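Local coordinates for protein cystathionine gamma-lyase (Saccharomyces cerevisiae, PDB 1N8P) that belongs to the Cys/Met-metabolism family of pyridoxal-5'-phosphate-dependent enzymes and assembles from four chains with bound pyridoxal-5'-phosphate, at residues 256-267 against 372-381; 318-329 against 380-391. All coordinates share one frame; numbering follows the deposited sequence.

Interaction 1: residues 256-267 against 372-381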
loop_
_atom_site.group_PDB
_atom_site.type_symbol
_atom_site.label_atom_id
_atom_site.label_comp_id
_atom_site.label_asym_id
_atom_site.label_seq_id
_atom_site.Cartn_x
_atom_site.Cartn_y
_atom_site.Cartn_z
ATOM N N ARG A 256 -0.332 -19.808 -13.283
ATOM C CA ARG A 256 -1.214 -20.296 -12.225
ATOM C C ARG A 256 -2.346 -21.161 -12.761
ATOM O O ARG A 256 -2.497 -22.292 -12.354
ATOM C CB ARG A 256 -1.815 -19.134 -11.425
ATOM C CG ARG A 256 -0.829 -18.392 -10.598
ATOM C CD ARG A 256 -1.520 -17.365 -9.728
ATOM N NE ARG A 256 -1.693 -16.065 -10.359
ATOM C CZ ARG A 256 -2.788 -15.687 -11.000
ATOM N NH1 ARG A 256 -3.793 -16.520 -11.103
ATOM N NH2 ARG A 256 -2.898 -14.456 -11.483
ATOM N N VAL A 257 -3.147 -20.624 -13.667
ATOM C CA VAL A 257 -4.273 -21.352 -14.253
ATOM C C VAL A 257 -3.898 -22.650 -14.955
ATOM O O VAL A 257 -4.677 -23.594 -15.008
ATOM C CB VAL A 257 -4.985 -20.469 -15.236
ATOM C CG1 VAL A 257 -5.983 -21.264 -16.004
ATOM C CG2 VAL A 257 -5.661 -19.329 -14.492
ATOM N N ARG A 258 -2.692 -22.693 -15.500
ATOM C CA ARG A 258 -2.206 -23.878 -16.200
ATOM C C ARG A 258 -1.973 -25.000 -15.195
ATOM O O ARG A 258 -2.255 -26.155 -15.470
ATOM C CB ARG A 258 -0.879 -23.552 -16.933
ATOM C CG ARG A 258 -0.375 -24.609 -17.912
ATOM C CD ARG A 258 -1.207 -24.600 -19.165
ATOM N NE ARG A 258 -0.897 -25.715 -20.053
ATOM C CZ ARG A 258 -1.659 -26.078 -21.079
ATOM N NH1 ARG A 258 -2.776 -25.415 -21.349
ATOM N NH2 ARG A 258 -1.311 -27.112 -21.830
ATOM N N GLN A 259 -1.450 -24.637 -14.032
ATOM C CA GLN A 259 -1.136 -25.582 -12.978
ATOM C C GLN A 259 -2.391 -26.033 -12.217
ATOM O O GLN A 259 -2.606 -27.214 -11.976
ATOM C CB GLN A 259 -0.164 -24.917 -12.025
ATOM C CG GLN A 259 0.271 -25.785 -10.880
ATOM C CD GLN A 259 1.123 -26.886 -11.342
ATOM O OE1 GLN A 259 2.015 -26.678 -12.145
ATOM N NE2 GLN A 259 0.872 -28.084 -10.845
ATOM N N ALA A 260 -3.221 -25.077 -11.843
ATOM C CA ALA A 260 -4.430 -25.376 -11.107
ATOM C C ALA A 260 -5.290 -26.342 -11.914
ATOM O O ALA A 260 -5.978 -27.189 -11.363
ATOM C CB ALA A 260 -5.190 -24.076 -10.807
ATOM N N ALA A 261 -5.228 -26.223 -13.230
ATOM C CA ALA A 261 -6.017 -27.076 -14.107
ATOM C C ALA A 261 -5.457 -28.520 -14.187
ATOM O O ALA A 261 -6.204 -29.485 -13.992
ATOM C CB ALA A 261 -6.116 -26.421 -15.512
ATOM N N LEU A 262 -4.165 -28.681 -14.488
ATOM C CA LEU A 262 -3.587 -30.025 -14.537
ATOM C C LEU A 262 -3.916 -30.705 -13.204
ATOM O O LEU A 262 -4.403 -31.817 -13.169
ATOM C CB LEU A 262 -2.054 -29.998 -14.702
ATOM C CG LEU A 262 -1.311 -29.074 -15.678
ATOM C CD1 LEU A 262 0.059 -29.631 -15.765
ATOM C CD2 LEU A 262 -1.920 -28.977 -17.075
ATOM N N SER A 263 -3.672 -30.021 -12.098
ATOM C CA SER A 263 -3.956 -30.608 -10.808
ATOM C C SER A 263 -5.387 -31.054 -10.627
ATOM O O SER A 263 -5.611 -32.174 -10.215
ATOM C CB SER A 263 -3.575 -29.643 -9.694
ATOM O OG SER A 263 -2.169 -29.640 -9.528
ATOM N N ALA A 264 -6.346 -30.180 -10.930
ATOM C CA ALA A 264 -7.780 -30.490 -10.785
ATOM C C ALA A 264 -8.200 -31.646 -11.673
ATOM O O ALA A 264 -9.063 -32.430 -11.311
ATOM C CB ALA A 264 -8.636 -29.258 -11.090
ATOM N N ASN A 265 -7.587 -31.742 -12.844
ATOM C CA ASN A 265 -7.877 -32.826 -13.750
ATOM C C ASN A 265 -7.359 -34.106 -13.121
ATOM O O ASN A 265 -8.094 -35.076 -13.035
ATOM C CB ASN A 265 -7.199 -32.594 -15.097
ATOM C CG ASN A 265 -7.337 -33.785 -16.030
ATOM O OD1 ASN A 265 -6.598 -34.765 -15.919
ATOM N ND2 ASN A 265 -8.296 -33.710 -16.945
ATOM N N LYS A 266 -6.101 -34.105 -12.679
ATOM C CA LYS A 266 -5.507 -35.281 -12.054
ATOM C C LYS A 266 -6.212 -35.669 -10.756
ATOM O O LYS A 266 -6.090 -36.807 -10.288
ATOM C CB LYS A 266 -4.015 -35.068 -11.784
ATOM C CG LYS A 266 -3.102 -35.427 -12.937
ATOM C CD LYS A 266 -1.644 -35.292 -12.540
ATOM C CE LYS A 266 -1.318 -36.167 -11.329
ATOM N NZ LYS A 266 0.133 -36.139 -10.964
ATOM N N ILE A 267 -6.949 -34.731 -10.174
ATOM C CA ILE A 267 -7.691 -35.009 -8.950
ATOM C C ILE A 267 -9.095 -35.536 -9.293
ATOM O O ILE A 267 -9.653 -36.362 -8.568
ATOM C CB ILE A 267 -7.808 -33.751 -8.076
ATOM C CG1 ILE A 267 -6.466 -33.477 -7.403
ATOM C CG2 ILE A 267 -8.882 -33.930 -7.032
ATOM C CD1 ILE A 267 -6.406 -32.156 -6.638
ATOM N N VAL A 372 -9.122 -25.980 -6.621
ATOM C CA VAL A 372 -7.735 -26.381 -6.597
ATOM C C VAL A 372 -6.780 -25.187 -6.774
ATOM O O VAL A 372 -6.949 -24.387 -7.701
ATOM C CB VAL A 372 -7.452 -27.365 -7.699
ATOM C CG1 VAL A 372 -6.024 -27.855 -7.601
ATOM C CG2 VAL A 372 -8.437 -28.502 -7.625
ATOM N N GLY A 373 -5.791 -25.084 -5.871
ATOM C CA GLY A 373 -4.795 -24.017 -5.898
ATOM C C GLY A 373 -3.548 -24.423 -6.666
ATOM O O GLY A 373 -3.642 -25.226 -7.606
ATOM N N ILE A 374 -2.382 -23.901 -6.283
ATOM C CA ILE A 374 -1.148 -24.257 -7.001
ATOM C C ILE A 374 -0.067 -24.977 -6.183
ATOM O O ILE A 374 1.099 -25.058 -6.605
ATOM C CB ILE A 374 -0.510 -23.016 -7.738
ATOM C CG1 ILE A 374 -0.029 -21.955 -6.729
ATOM C CG2 ILE A 374 -1.546 -22.366 -8.629
ATOM C CD1 ILE A 374 0.818 -20.834 -7.342
ATOM N N GLU A 375 -0.455 -25.519 -5.027
ATOM C CA GLU A 375 0.474 -26.290 -4.193
ATOM C C GLU A 375 0.857 -27.525 -5.023
ATOM O O GLU A 375 0.335 -27.713 -6.106
ATOM C CB GLU A 375 -0.202 -26.737 -2.883
ATOM C CG GLU A 375 -0.907 -25.633 -2.043
ATOM C CD GLU A 375 -2.313 -25.359 -2.516
ATOM O OE1 GLU A 375 -3.115 -24.803 -1.743
ATOM O OE2 GLU A 375 -2.627 -25.690 -3.670
ATOM N N ASP A 376 1.752 -28.369 -4.525
ATOM C CA ASP A 376 2.133 -29.563 -5.257
ATOM C C ASP A 376 0.894 -30.443 -5.594
ATOM O O ASP A 376 -0.054 -30.515 -4.816
ATOM C CB ASP A 376 3.145 -30.358 -4.440
ATOM C CG ASP A 376 3.661 -31.573 -5.185
ATOM O OD1 ASP A 376 2.882 -32.497 -5.444
ATOM O OD2 ASP A 376 4.852 -31.612 -5.531
ATOM N N THR A 377 0.890 -31.097 -6.754
ATOM C CA THR A 377 -0.245 -31.935 -7.152
ATOM C C THR A 377 -0.459 -33.169 -6.287
ATOM O O THR A 377 -1.574 -33.449 -5.882
ATOM C CB THR A 377 -0.135 -32.429 -8.607
ATOM O OG1 THR A 377 -0.252 -31.329 -9.509
ATOM C CG2 THR A 377 -1.252 -33.411 -8.903
ATOM N N ASP A 378 0.607 -33.923 -6.043
ATOM C CA ASP A 378 0.521 -35.127 -5.228
ATOM C C ASP A 378 0.149 -34.812 -3.781
ATOM O O ASP A 378 -0.664 -35.518 -3.172
ATOM C CB ASP A 378 1.829 -35.906 -5.290
ATOM C CG ASP A 378 2.052 -36.566 -6.647
ATOM O OD1 ASP A 378 1.124 -37.239 -7.165
ATOM O OD2 ASP A 378 3.165 -36.418 -7.199
ATOM N N ASP A 379 0.724 -33.750 -3.228
ATOM C CA ASP A 379 0.404 -33.358 -1.863
ATOM C C ASP A 379 -1.112 -33.117 -1.730
ATOM O O ASP A 379 -1.721 -33.387 -0.690
ATOM C CB ASP A 379 1.132 -32.067 -1.516
ATOM C CG ASP A 379 2.615 -32.213 -1.521
ATOM O OD1 ASP A 379 3.129 -33.217 -2.019
ATOM O OD2 ASP A 379 3.273 -31.295 -1.031
ATOM N N LEU A 380 -1.712 -32.580 -2.789
ATOM C CA LEU A 380 -3.131 -32.277 -2.798
ATOM C C LEU A 380 -3.938 -33.528 -3.094
ATOM O O LEU A 380 -4.971 -33.775 -2.477
ATOM C CB LEU A 380 -3.416 -31.209 -3.831
ATOM C CG LEU A 380 -2.874 -29.808 -3.572
ATOM C CD1 LEU A 380 -2.952 -28.997 -4.873
ATOM C CD2 LEU A 380 -3.657 -29.141 -2.448
ATOM N N LEU A 381 -3.458 -34.325 -4.039
ATOM C CA LEU A 381 -4.135 -35.559 -4.374
ATOM C C LEU A 381 -4.105 -36.394 -3.100
ATOM O O LEU A 381 -5.141 -36.810 -2.600
ATOM C CB LEU A 381 -3.407 -36.295 -5.509
ATOM C CG LEU A 381 -4.223 -37.396 -6.198
ATOM C CD1 LEU A 381 -5.573 -36.853 -6.656
ATOM C CD2 LEU A 381 -3.459 -37.921 -7.373
#
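Val372 is one of two bumps on its side of the contact, and Ser263 and Ala264 of helix 256-267 line the hollow that takes it. Its two branches part company: CG1, anti to the backbone N (chi1 -176°), reaches Ser263 CB at 3.7 Å, while CG2 lies 3.6 Å from Ala264 CB. One turn earlier, Ala260 is small enough for the loop backbone to come close, with Gly373 O 3.6 Å from Ala260 CA in a CH...O contact. Ile374 CG2 rests beside the helix at Arg256 O. Thr377 is the other bump, fitted between Ser263 and Lys266. Its OG1 shares a 2.6 Å hydrogen bond with Ser263 OG, and its CG2 lies 3.7 Å from Lys266 CE, the lysine chain crossing it at about a right angle. At the far end Ile267 and Leu381 lie alongside each other, pointing opposite ways, Ile267 CG1 3.6 Å from Leu381 CD1. Asp376 is the N-cap of helix 377-392, accepting weakly from Asp378 N and Asp379 N. Segments 256-267 and 377-381 run at 40° to each other, two helices meeting over the sheet of this PLP-dependent enzyme, where Ile308 of strand 307-312 touches Val372, Ala264 and Ile267.

Interaction 2: residues 318-329 against 380-391; sequences AASKFASSTRLF and LLEDIKQALKQA
Phe322 reaches across to helix 380-391 and shows how one ring can join several turns of a partner helix. Its CB lies 4.5 Å from Ala391 CB, a marginal contact. Beyond CB, CG stands anti to the backbone N (chi1 -176°), which carries the ring along the partner helix toward its earlier turns. CD1 then comes near Ala387, and CE1 sits 3.8 Å from Ala387 CB, with Leu388 CD2 also close to it. At the tip, CZ meets Ile384 CG2 at 4.0 Å, the methyl lying at the ring edge and in its plane. Over one face, offset toward the rim, lies Thr326 CG2.

Past the helix end the chemistry becomes polar. The carboxylate of Asp383 takes two successive backbone N-H groups: Leu328 N donates to Asp383 OD2 at 3.1 Å, from above the carboxylate plane, and Arg327 N gives a weak bond to Asp383 OD1 at 3.4 Å. One bond and one weak bond, to its two oxygens, probably limit the rotation of this buried carboxylate. The same OD2 also lies at the edge of the Phe329 ring, whose plane is only 15° from that of the carboxylate. Phe329 CE1 touches Leu380 CD2 and Ile384 CD1, each at 3.5 Å.

The guanidinium of Arg327 forms a salt bridge with Asp6 of the second subunit. The segments 318-325 and 380-391 run roughly antiparallel, 140° between their directions. Beneath them lies the five-stranded sheet: Phe322 meets Phe310 of strand 307-312 edge-to-face and touches Val368 of strand 367-371 and Leu342 of strand 341-343, while Ile384 rests on Ile370. On its other flank helix 377-392 meets helix 253-271, where Leu381 touches Phe270 and Ile384 touches Leu271.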
loop_
_atom_site.group_PDB
_atom_site.type_symbol
_atom_site.label_atom_id
_atom_site.label_comp_id
_atom_site.label_asym_id
_atom_site.label_seq_id
_atom_site.Cartn_x
_atom_site.Cartn_y
_atom_site.Cartn_z
ATOM N N ALA A 318 -20.675 -36.768 5.867
ATOM C CA ALA A 318 -19.486 -37.096 5.122
ATOM C C ALA A 318 -18.905 -35.856 4.434
ATOM O O ALA A 318 -17.693 -35.700 4.361
ATOM C CB ALA A 318 -19.812 -38.171 4.097
ATOM N N ALA A 319 -19.773 -34.982 3.931
ATOM C CA ALA A 319 -19.339 -33.772 3.238
ATOM C C ALA A 319 -18.859 -32.728 4.222
ATOM O O ALA A 319 -17.735 -32.240 4.127
ATOM C CB ALA A 319 -20.468 -33.203 2.395
ATOM N N SER A 320 -19.711 -32.363 5.166
ATOM C CA SER A 320 -19.304 -31.386 6.156
ATOM C C SER A 320 -17.993 -31.898 6.764
ATOM O O SER A 320 -17.087 -31.128 7.061
ATOM C CB SER A 320 -20.377 -31.264 7.229
ATOM O OG SER A 320 -20.326 -29.992 7.846
ATOM N N LYS A 321 -17.899 -33.214 6.925
ATOM C CA LYS A 321 -16.715 -33.863 7.477
ATOM C C LYS A 321 -15.507 -33.567 6.587
ATOM O O LYS A 321 -14.518 -32.983 7.033
ATOM C CB LYS A 321 -16.952 -35.368 7.537
ATOM C CG LYS A 321 -15.800 -36.172 8.091
ATOM C CD LYS A 321 -15.738 -36.050 9.589
ATOM C CE LYS A 321 -14.869 -37.131 10.177
ATOM N NZ LYS A 321 -15.164 -37.285 11.628
ATOM N N PHE A 322 -15.600 -33.999 5.332
ATOM C CA PHE A 322 -14.567 -33.786 4.332
ATOM C C PHE A 322 -14.127 -32.331 4.390
ATOM O O PHE A 322 -12.962 -32.025 4.526
ATOM C CB PHE A 322 -15.140 -34.072 2.948
ATOM C CG PHE A 322 -14.140 -33.988 1.844
ATOM C CD1 PHE A 322 -13.347 -35.068 1.541
ATOM C CD2 PHE A 322 -14.000 -32.825 1.099
ATOM C CE1 PHE A 322 -12.427 -34.998 0.515
ATOM C CE2 PHE A 322 -13.079 -32.753 0.072
ATOM C CZ PHE A 322 -12.294 -33.842 -0.219
ATOM N N ALA A 323 -15.080 -31.428 4.299
ATOM C CA ALA A 323 -14.773 -30.022 4.325
ATOM C C ALA A 323 -13.913 -29.588 5.508
ATOM O O ALA A 323 -13.450 -28.449 5.545
ATOM C CB ALA A 323 -16.064 -29.225 4.294
ATOM N N SER A 324 -13.692 -30.472 6.474
ATOM C CA SER A 324 -12.883 -30.103 7.630
ATOM C C SER A 324 -11.676 -31.005 7.857
ATOM O O SER A 324 -10.651 -30.576 8.364
ATOM C CB SER A 324 -13.747 -30.101 8.882
ATOM O OG SER A 324 -14.876 -29.261 8.721
ATOM N N SER A 325 -11.808 -32.263 7.480
ATOM C CA SER A 325 -10.743 -33.224 7.652
ATOM C C SER A 325 -9.537 -32.859 6.804
ATOM O O SER A 325 -8.440 -33.337 7.056
ATOM C CB SER A 325 -11.262 -34.615 7.266
ATOM O OG SER A 325 -12.514 -34.880 7.891
ATOM N N THR A 326 -9.746 -32.005 5.806
ATOM C CA THR A 326 -8.686 -31.571 4.881
ATOM C C THR A 326 -7.641 -30.670 5.518
ATOM O O THR A 326 -7.962 -29.719 6.230
ATOM C CB THR A 326 -9.234 -30.782 3.705
ATOM O OG1 THR A 326 -10.109 -29.769 4.211
ATOM C CG2 THR A 326 -9.960 -31.686 2.721
ATOM N N ARG A 327 -6.383 -30.955 5.214
ATOM C CA ARG A 327 -5.285 -30.198 5.767
ATOM C C ARG A 327 -4.841 -29.085 4.835
ATOM O O ARG A 327 -4.686 -27.928 5.253
ATOM C CB ARG A 327 -4.115 -31.129 6.036
ATOM C CG ARG A 327 -2.890 -30.421 6.533
ATOM C CD ARG A 327 -1.808 -31.399 6.853
ATOM N NE ARG A 327 -1.253 -32.038 5.671
ATOM C CZ ARG A 327 -0.233 -31.539 4.988
ATOM N NH1 ARG A 327 0.305 -30.405 5.384
ATOM N NH2 ARG A 327 0.284 -32.185 3.955
ATOM N N LEU A 328 -4.648 -29.446 3.572
ATOM C CA LEU A 328 -4.196 -28.502 2.562
ATOM C C LEU A 328 -5.301 -27.624 1.966
ATOM O O LEU A 328 -5.069 -26.445 1.708
ATOM C CB LEU A 328 -3.449 -29.265 1.464
ATOM C CG LEU A 328 -2.169 -29.962 1.939
ATOM C CD1 LEU A 328 -1.412 -30.522 0.752
ATOM C CD2 LEU A 328 -1.308 -28.956 2.705
ATOM N N PHE A 329 -6.491 -28.175 1.727
ATOM C CA PHE A 329 -7.584 -27.351 1.195
ATOM C C PHE A 329 -8.140 -26.588 2.367
ATOM O O PHE A 329 -8.123 -27.074 3.479
ATOM C CB PHE A 329 -8.680 -28.207 0.549
ATOM C CG PHE A 329 -8.268 -28.808 -0.754
ATOM C CD1 PHE A 329 -7.329 -29.809 -0.794
ATOM C CD2 PHE A 329 -8.783 -28.329 -1.944
ATOM C CE1 PHE A 329 -6.904 -30.333 -2.003
ATOM C CE2 PHE A 329 -8.361 -28.845 -3.156
ATOM C CZ PHE A 329 -7.416 -29.851 -3.178
ATOM N N LEU A 380 -1.712 -32.580 -2.789
ATOM C CA LEU A 380 -3.131 -32.277 -2.798
ATOM C C LEU A 380 -3.938 -33.528 -3.094
ATOM O O LEU A 380 -4.971 -33.775 -2.477
ATOM C CB LEU A 380 -3.416 -31.209 -3.831
ATOM C CG LEU A 380 -2.874 -29.808 -3.572
ATOM C CD1 LEU A 380 -2.952 -28.997 -4.873
ATOM C CD2 LEU A 380 -3.657 -29.141 -2.448
ATOM N N LEU A 381 -3.458 -34.325 -4.039
ATOM C CA LEU A 381 -4.135 -35.559 -4.374
ATOM C C LEU A 381 -4.105 -36.394 -3.100
ATOM O O LEU A 381 -5.141 -36.810 -2.600
ATOM C CB LEU A 381 -3.407 -36.295 -5.509
ATOM C CG LEU A 381 -4.223 -37.396 -6.198
ATOM C CD1 LEU A 381 -5.573 -36.853 -6.656
ATOM C CD2 LEU A 381 -3.459 -37.921 -7.373
ATOM N N GLU A 382 -2.914 -36.614 -2.555
ATOM C CA GLU A 382 -2.784 -37.414 -1.346
ATOM C C GLU A 382 -3.586 -36.846 -0.185
ATOM O O GLU A 382 -3.914 -37.545 0.765
ATOM C CB GLU A 382 -1.319 -37.536 -0.945
ATOM C CG GLU A 382 -1.000 -38.836 -0.187
ATOM C CD GLU A 382 -1.195 -40.116 -1.020
ATOM O OE1 GLU A 382 -1.033 -41.221 -0.454
ATOM O OE2 GLU A 382 -1.497 -40.025 -2.237
ATOM N N ASP A 383 -3.921 -35.572 -0.261
ATOM C CA ASP A 383 -4.689 -34.967 0.806
ATOM C C ASP A 383 -6.213 -35.176 0.641
ATOM O O ASP A 383 -6.953 -35.169 1.627
ATOM C CB ASP A 383 -4.357 -33.483 0.899
ATOM C CG ASP A 383 -5.085 -32.809 2.030
ATOM O OD1 ASP A 383 -4.989 -33.316 3.164
ATOM O OD2 ASP A 383 -5.752 -31.779 1.797
ATOM N N ILE A 384 -6.676 -35.345 -0.599
ATOM C CA ILE A 384 -8.087 -35.596 -0.873
ATOM C C ILE A 384 -8.365 -37.035 -0.429
ATOM O O ILE A 384 -9.388 -37.317 0.178
ATOM C CB ILE A 384 -8.393 -35.518 -2.373
ATOM C CG1 ILE A 384 -8.048 -34.136 -2.924
ATOM C CG2 ILE A 384 -9.842 -35.847 -2.603
ATOM C CD1 ILE A 384 -9.029 -33.076 -2.546
ATOM N N LYS A 385 -7.435 -37.934 -0.749
ATOM C CA LYS A 385 -7.527 -39.349 -0.390
ATOM C C LYS A 385 -7.673 -39.449 1.114
ATOM O O LYS A 385 -8.679 -39.912 1.648
ATOM C CB LYS A 385 -6.253 -40.089 -0.825
ATOM C CG LYS A 385 -5.938 -39.933 -2.304
ATOM C CD LYS A 385 -4.678 -40.674 -2.725
ATOM C CE LYS A 385 -4.327 -40.369 -4.197
ATOM N NZ LYS A 385 -3.058 -41.023 -4.683
ATOM N N GLN A 386 -6.632 -38.991 1.782
ATOM C CA GLN A 386 -6.550 -38.970 3.223
ATOM C C GLN A 386 -7.795 -38.384 3.877
ATOM O O GLN A 386 -8.012 -38.577 5.070
ATOM C CB GLN A 386 -5.308 -38.170 3.613
ATOM C CG GLN A 386 -5.126 -37.868 5.085
ATOM C CD GLN A 386 -6.029 -36.771 5.577
ATOM O OE1 GLN A 386 -6.326 -35.821 4.850
ATOM N NE2 GLN A 386 -6.462 -36.880 6.824
ATOM N N ALA A 387 -8.626 -37.679 3.117
ATOM C CA ALA A 387 -9.812 -37.076 3.713
ATOM C C ALA A 387 -11.104 -37.802 3.384
ATOM O O ALA A 387 -12.112 -37.598 4.060
ATOM C CB ALA A 387 -9.918 -35.614 3.314
ATOM N N LEU A 388 -11.089 -38.632 2.343
ATOM C CA LEU A 388 -12.287 -39.385 1.997
ATOM C C LEU A 388 -12.464 -40.369 3.121
ATOM O O LEU A 388 -13.548 -40.497 3.675
ATOM C CB LEU A 388 -12.122 -40.158 0.691
ATOM C CG LEU A 388 -12.231 -39.401 -0.632
ATOM C CD1 LEU A 388 -12.057 -40.383 -1.800
ATOM C CD2 LEU A 388 -13.566 -38.703 -0.701
ATOM N N LYS A 389 -11.381 -41.050 3.472
ATOM C CA LYS A 389 -11.435 -42.028 4.538
ATOM C C LYS A 389 -11.964 -41.405 5.827
ATOM O O LYS A 389 -12.841 -41.966 6.472
ATOM C CB LYS A 389 -10.061 -42.646 4.739
ATOM C CG LYS A 389 -9.486 -43.227 3.460
ATOM C CD LYS A 389 -8.246 -44.093 3.727
ATOM C CE LYS A 389 -7.500 -44.488 2.434
ATOM N NZ LYS A 389 -8.364 -45.152 1.403
ATOM N N GLN A 390 -11.455 -40.233 6.186
ATOM C CA GLN A 390 -11.892 -39.546 7.396
ATOM C C GLN A 390 -13.416 -39.429 7.433
ATOM O O GLN A 390 -14.039 -39.784 8.430
ATOM C CB GLN A 390 -11.274 -38.150 7.456
ATOM C CG GLN A 390 -9.753 -38.128 7.409
ATOM C CD GLN A 390 -9.102 -37.889 8.778
ATOM O OE1 GLN A 390 -9.302 -36.839 9.415
ATOM N NE2 GLN A 390 -8.306 -38.863 9.229
ATOM N N ALA A 391 -14.003 -38.934 6.340
ATOM C CA ALA A 391 -15.455 -38.755 6.220
ATOM C C ALA A 391 -16.169 -40.093 6.283
ATOM O O ALA A 391 -17.235 -40.213 6.878
ATOM C CB ALA A 391 -15.789 -38.061 4.926
#

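How the interactions relate
Both interactions use helix 377-392, and Leu380 and Leu381 belong to both. Interaction 1 joins the start of that helix and the loop before it to helix 253-271, whereas interaction 2 joins the rest of it to helix 316-325 and the residues that follow. The first is the more buried, built from small and branched side chains with one hydroxyl pair; the second is partly buried, relying on aromatic rings inside and a carboxylate that holds backbone N-H groups. Their centres are about 15 Å apart, yet they touch, Ile267 meeting both Ile384 and Phe329. Each also reaches the second subunit, through Asp379 in 372-381 and Arg327 in 318-329.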